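Local coordinates for protein bacterial leucyl aminopeptidase (Legionella pneumophila, PDB 6ESL) that probably removes amino-terminal residues such as leucine from peptides as a secreted, zinc-dependent aminopeptidase of the M28 family, at residues T61-A64 and D65-C69; L24-P27 and Q28-A32. All coordinates share one frame; numbering follows the deposited sequence.

Overall arrangement
Both contacts lie in the small amino-terminal part of the chain, their centres about 34 Å (contact 1) and 33 Å (contact 2) from the centre of the chain, apart from the eight-stranded zinc-binding part. Contact 2, where strand 21-27 of the four-stranded antiparallel sheet turns into the short helix 28-31, is buried and largely apolar, with one backbone hydrogen bond across the junction. Contact 1, the last turns of helix 57-67, is partly buried: backbone bonds dominate, the D65 carboxylate is bonded to the second subunit and K66 is exposed. Their centres stand 10 Å apart, and the two meet directly: C69 and C29 form a disulfide, while L63 and A64 pack on L30. Each also touches the second subunit.

Contact 1: residues T61-A64 and D65-C69; sequences TILA and DKVSC. Unlike the reference sequence in segment 65-69: K66 (reference Gln).
T61 to C69 is one unbroken run of chain in which the last turns of helix 57-67 wind down and stop. D65 N donates to T61 O, K66 N to I62 O at 3.1 Å and V67 N to L63 O at 2.9 Å, the last with an N-H...O angle of 165°. S68, with positive phi, breaks the helix. Its N still donates to A64 O, but from above the carbonyl plane, 36° out of it. A water donates a second bond to A64 O at 2.8 Å and accepts one from C69 N, continuing the chain of bonds past the last helical residue.

Among the side chains, L63 reaches V67 one turn later: its CD1 comes within 3.8 Å of V67 CG2, the two chains crossing obliquely. L63 CG stands anti to the backbone N (chi1 -179°), which directs the leucine's end forward along the helix. D65 CG, placed opposite its own carbonyl carbon and beside its N, folds back toward the preceding turn. There T61 O lies over the face of the carboxylate, 3.1 Å from D65 CG, an acceptor not bonded to either oxygen. I62 CD1 comes to 4.1 Å from D65 OD2. That oxygen is hydrogen-bonded to ND1 of H362 of the second subunit, whose E257, a zinc ligand there, packs on T61. The helix end thus combines a carbonyl shared between amide and water with a carboxylate bonded across the subunit interface, consistent with this region packing close to the zinc site of the second subunit.

Contact 2: residues L24-P27 and Q28-A32; sequences LQVP and QCLAA
V26 and L30 meet in an apolar contact at this junction, crossing at about a right angle. V26 CG1 lies 3.8 Å from L30 CG and a similar distance from its CB and CD2, so one methyl group rests on the root and branch point of the leucine. The methyl gets there because CG1 stands anti to the backbone N (chi1 -172°). It also reaches the backbone, 3.7 Å from A31 N, and touches A31 CB more loosely at 4.2 Å. The leucine's methyls carry the apolar packing on into helix 57-67. The proline ring belongs to the same apolar group. P27 CB is 3.8 Å from C29 SG, a sulfur brought there by a first torsion that sets it between its own backbone N and carbonyl carbon (chi1 58°), and P27 CD brushes L30 CB. Y331 of the second subunit packs on the proline as well.

The whole is a strand-to-helix turn: strand 21-27 of the antiparallel sheet ends at P27, which occupies the N-cap position of helix 28-31.

Polar contacts are fewer. P27 O accepts from A31 N at 2.8 Å, with an N-H...O angle of 172°, closing the first helical turn; A32 N follows with a bond to Q28 O. Q28 bends at chi2, and its NE2 is hydrogen-bonded to N44 O and E43 OE1, at the end of strand 39-43 and the turn that leads to strand 47-53.

Contact 1: residues T61-A64 and D65-C69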
loop_
_atom_site.group_PDB
_atom_site.type_symbol
_atom_site.label_atom_id
_atom_site.label_comp_id
_atom_site.label_asym_id
_atom_site.label_seq_id
_atom_site.Cartn_x
_atom_site.Cartn_y
_atom_site.Cartn_z
ATOM N N THR B 61 -1.487 -13.998 26.188
ATOM C CA THR B 61 -1.314 -14.451 24.806
ATOM C C THR B 61 -2.528 -15.291 24.357
ATOM O O THR B 61 -3.035 -15.067 23.244
ATOM C CB THR B 61 -0.017 -15.271 24.627
ATOM O OG1 THR B 61 1.096 -14.420 24.923
ATOM C CG2 THR B 61 0.137 -15.776 23.154
ATOM N N ILE B 62 -2.925 -16.201 25.168
ATOM C CA ILE B 62 -4.068 -17.067 24.916
ATOM C C ILE B 62 -5.315 -16.207 24.779
ATOM O O ILE B 62 -6.035 -16.329 23.806
ATOM C CB ILE B 62 -4.294 -18.164 25.972
ATOM C CG1 ILE B 62 -3.087 -19.140 26.103
ATOM C CG2 ILE B 62 -5.534 -18.996 25.657
ATOM C CD1 ILE B 62 -2.543 -19.603 24.768
ATOM N N LEU B 63 -5.519 -15.304 25.730
ATOM C CA LEU B 63 -6.619 -14.387 25.641
ATOM C C LEU B 63 -6.613 -13.618 24.339
ATOM O O LEU B 63 -7.662 -13.562 23.707
ATOM C CB LEU B 63 -6.733 -13.447 26.840
ATOM C CG LEU B 63 -7.902 -12.464 26.824
ATOM C CD1 LEU B 63 -9.210 -13.223 27.001
ATOM C CD2 LEU B 63 -7.737 -11.394 27.954
ATOM N N ALA B 64 -5.477 -13.053 23.940
ATOM C CA ALA B 64 -5.396 -12.234 22.795
ATOM C C ALA B 64 -5.759 -13.071 21.538
ATOM O O ALA B 64 -6.327 -12.513 20.561
ATOM C CB ALA B 64 -3.981 -11.633 22.572
ATOM N N ASP B 65 -5.314 -14.327 21.516
ATOM C CA ASP B 65 -5.555 -15.237 20.366
ATOM C C ASP B 65 -7.077 -15.381 20.205
ATOM O O ASP B 65 -7.572 -15.114 19.109
ATOM C CB ASP B 65 -4.983 -16.633 20.612
ATOM C CG ASP B 65 -3.382 -16.683 20.564
ATOM O OD1 ASP B 65 -2.724 -15.760 19.970
ATOM O OD2 ASP B 65 -2.833 -17.681 21.112
ATOM N N LYS B 66 -7.776 -15.617 21.317
ATOM C CA LYS B 66 -9.217 -15.776 21.284
ATOM C C LYS B 66 -9.984 -14.512 20.978
ATOM O O LYS B 66 -10.899 -14.563 20.240
ATOM C CB LYS B 66 -9.767 -16.405 22.562
ATOM C CG LYS B 66 -9.233 -17.806 22.849
ATOM C CD LYS B 66 -9.603 -18.904 21.820
ATOM C CE LYS B 66 -9.073 -20.283 22.254
ATOM N NZ LYS B 66 -9.391 -21.371 21.271
ATOM N N VAL B 67 -9.634 -13.390 21.577
ATOM C CA VAL B 67 -10.342 -12.140 21.390
ATOM C C VAL B 67 -10.161 -11.611 19.975
ATOM O O VAL B 67 -11.069 -10.966 19.451
ATOM C CB VAL B 67 -9.959 -11.102 22.468
ATOM C CG1 VAL B 67 -10.441 -9.677 22.055
ATOM C CG2 VAL B 67 -10.446 -11.559 23.833
ATOM N N SER B 68 -9.040 -11.929 19.322
ATOM C CA SER B 68 -8.870 -11.677 17.932
ATOM C C SER B 68 -8.991 -10.204 17.541
ATOM O O SER B 68 -9.479 -9.898 16.433
ATOM C CB SER B 68 -9.907 -12.554 17.160
ATOM O OG SER B 68 -9.594 -12.587 15.806
ATOM N N CYS B 69 -8.531 -9.266 18.389
ATOM C CA CYS B 69 -8.461 -7.876 18.015
ATOM C C CYS B 69 -7.030 -7.272 18.076
ATOM O O CYS B 69 -6.840 -6.068 17.868
ATOM C CB CYS B 69 -9.429 -7.136 18.939
ATOM S SG CYS B 69 -8.787 -6.772 20.586
HETATM O O HOH W 1 -7.140 -9.854 20.761
#

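Contact 2: residues L24-P27 and Q28-A32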
loop_
_atom_site.group_PDB
_atom_site.type_symbol
_atom_site.label_atom_id
_atom_site.label_comp_id
_atom_site.label_asym_id
_atom_site.label_seq_id
_atom_site.Cartn_x
_atom_site.Cartn_y
_atom_site.Cartn_z
ATOM N N LEU B 24 3.161 -4.232 29.729
ATOM C CA LEU B 24 2.611 -4.504 28.357
ATOM C C LEU B 24 1.783 -3.362 27.874
ATOM O O LEU B 24 0.956 -2.840 28.670
ATOM C CB LEU B 24 1.772 -5.740 28.437
ATOM C CG LEU B 24 2.408 -6.957 29.067
ATOM C CD1 LEU B 24 1.452 -8.112 29.064
ATOM C CD2 LEU B 24 3.707 -7.285 28.320
ATOM N N GLN B 25 1.985 -2.984 26.617
ATOM C CA GLN B 25 1.135 -2.049 25.912
ATOM C C GLN B 25 0.058 -2.867 25.192
ATOM O O GLN B 25 0.414 -3.736 24.389
ATOM C CB GLN B 25 1.829 -1.139 24.964
ATOM C CG GLN B 25 0.948 -0.045 24.402
ATOM C CD GLN B 25 1.729 1.077 23.674
ATOM O OE1 GLN B 25 1.258 1.643 22.680
ATOM N NE2 GLN B 25 2.951 1.336 24.130
ATOM N N VAL B 26 -1.211 -2.618 25.584
ATOM C CA VAL B 26 -2.342 -3.413 25.176
ATOM C C VAL B 26 -3.399 -2.519 24.475
ATOM O O VAL B 26 -3.808 -1.461 25.036
ATOM C CB VAL B 26 -2.889 -4.109 26.396
ATOM C CG1 VAL B 26 -3.961 -5.121 26.051
ATOM C CG2 VAL B 26 -1.804 -4.899 27.123
ATOM N N PRO B 27 -3.887 -2.942 23.314
ATOM C CA PRO B 27 -5.067 -2.239 22.725
ATOM C C PRO B 27 -6.274 -2.248 23.629
ATOM O O PRO B 27 -6.540 -3.228 24.375
ATOM C CB PRO B 27 -5.386 -3.081 21.448
ATOM C CG PRO B 27 -4.174 -3.940 21.251
ATOM C CD PRO B 27 -3.520 -4.153 22.553
ATOM N N GLN B 28 -7.033 -1.144 23.601
ATOM C CA GLN B 28 -8.299 -1.079 24.444
ATOM C C GLN B 28 -9.221 -2.302 24.315
ATOM O O GLN B 28 -9.725 -2.807 25.332
ATOM C CB GLN B 28 -9.117 0.220 24.197
ATOM C CG GLN B 28 -8.435 1.470 24.728
ATOM C CD GLN B 28 -8.473 1.666 26.258
ATOM O OE1 GLN B 28 -8.990 0.818 27.016
ATOM N NE2 GLN B 28 -7.907 2.784 26.699
ATOM N N CYS B 29 -9.344 -2.795 23.092
ATOM C CA CYS B 29 -10.266 -3.897 22.825
ATOM C C CYS B 29 -9.863 -5.123 23.598
ATOM O O CYS B 29 -10.676 -5.773 24.151
ATOM C CB CYS B 29 -10.327 -4.219 21.343
ATOM S SG CYS B 29 -8.758 -4.673 20.501
ATOM N N LEU B 30 -8.550 -5.409 23.650
ATOM C CA LEU B 30 -8.044 -6.525 24.482
ATOM C C LEU B 30 -8.032 -6.210 25.960
ATOM O O LEU B 30 -8.389 -7.063 26.821
ATOM C CB LEU B 30 -6.634 -6.871 23.977
ATOM C CG LEU B 30 -5.911 -8.037 24.701
ATOM C CD1 LEU B 30 -6.716 -9.348 24.787
ATOM C CD2 LEU B 30 -4.655 -8.263 23.958
ATOM N N ALA B 31 -7.612 -4.992 26.301
ATOM C CA ALA B 31 -7.567 -4.559 27.718
ATOM C C ALA B 31 -8.903 -4.751 28.402
ATOM O O ALA B 31 -8.951 -5.169 29.560
ATOM C CB ALA B 31 -7.121 -3.100 27.836
ATOM N N ALA B 32 -10.006 -4.487 27.674
ATOM C CA ALA B 32 -11.328 -4.668 28.245
ATOM C C ALA B 32 -11.616 -6.107 28.735
ATOM O O ALA B 32 -12.402 -6.262 29.623
ATOM C CB ALA B 32 -12.407 -4.198 27.274
#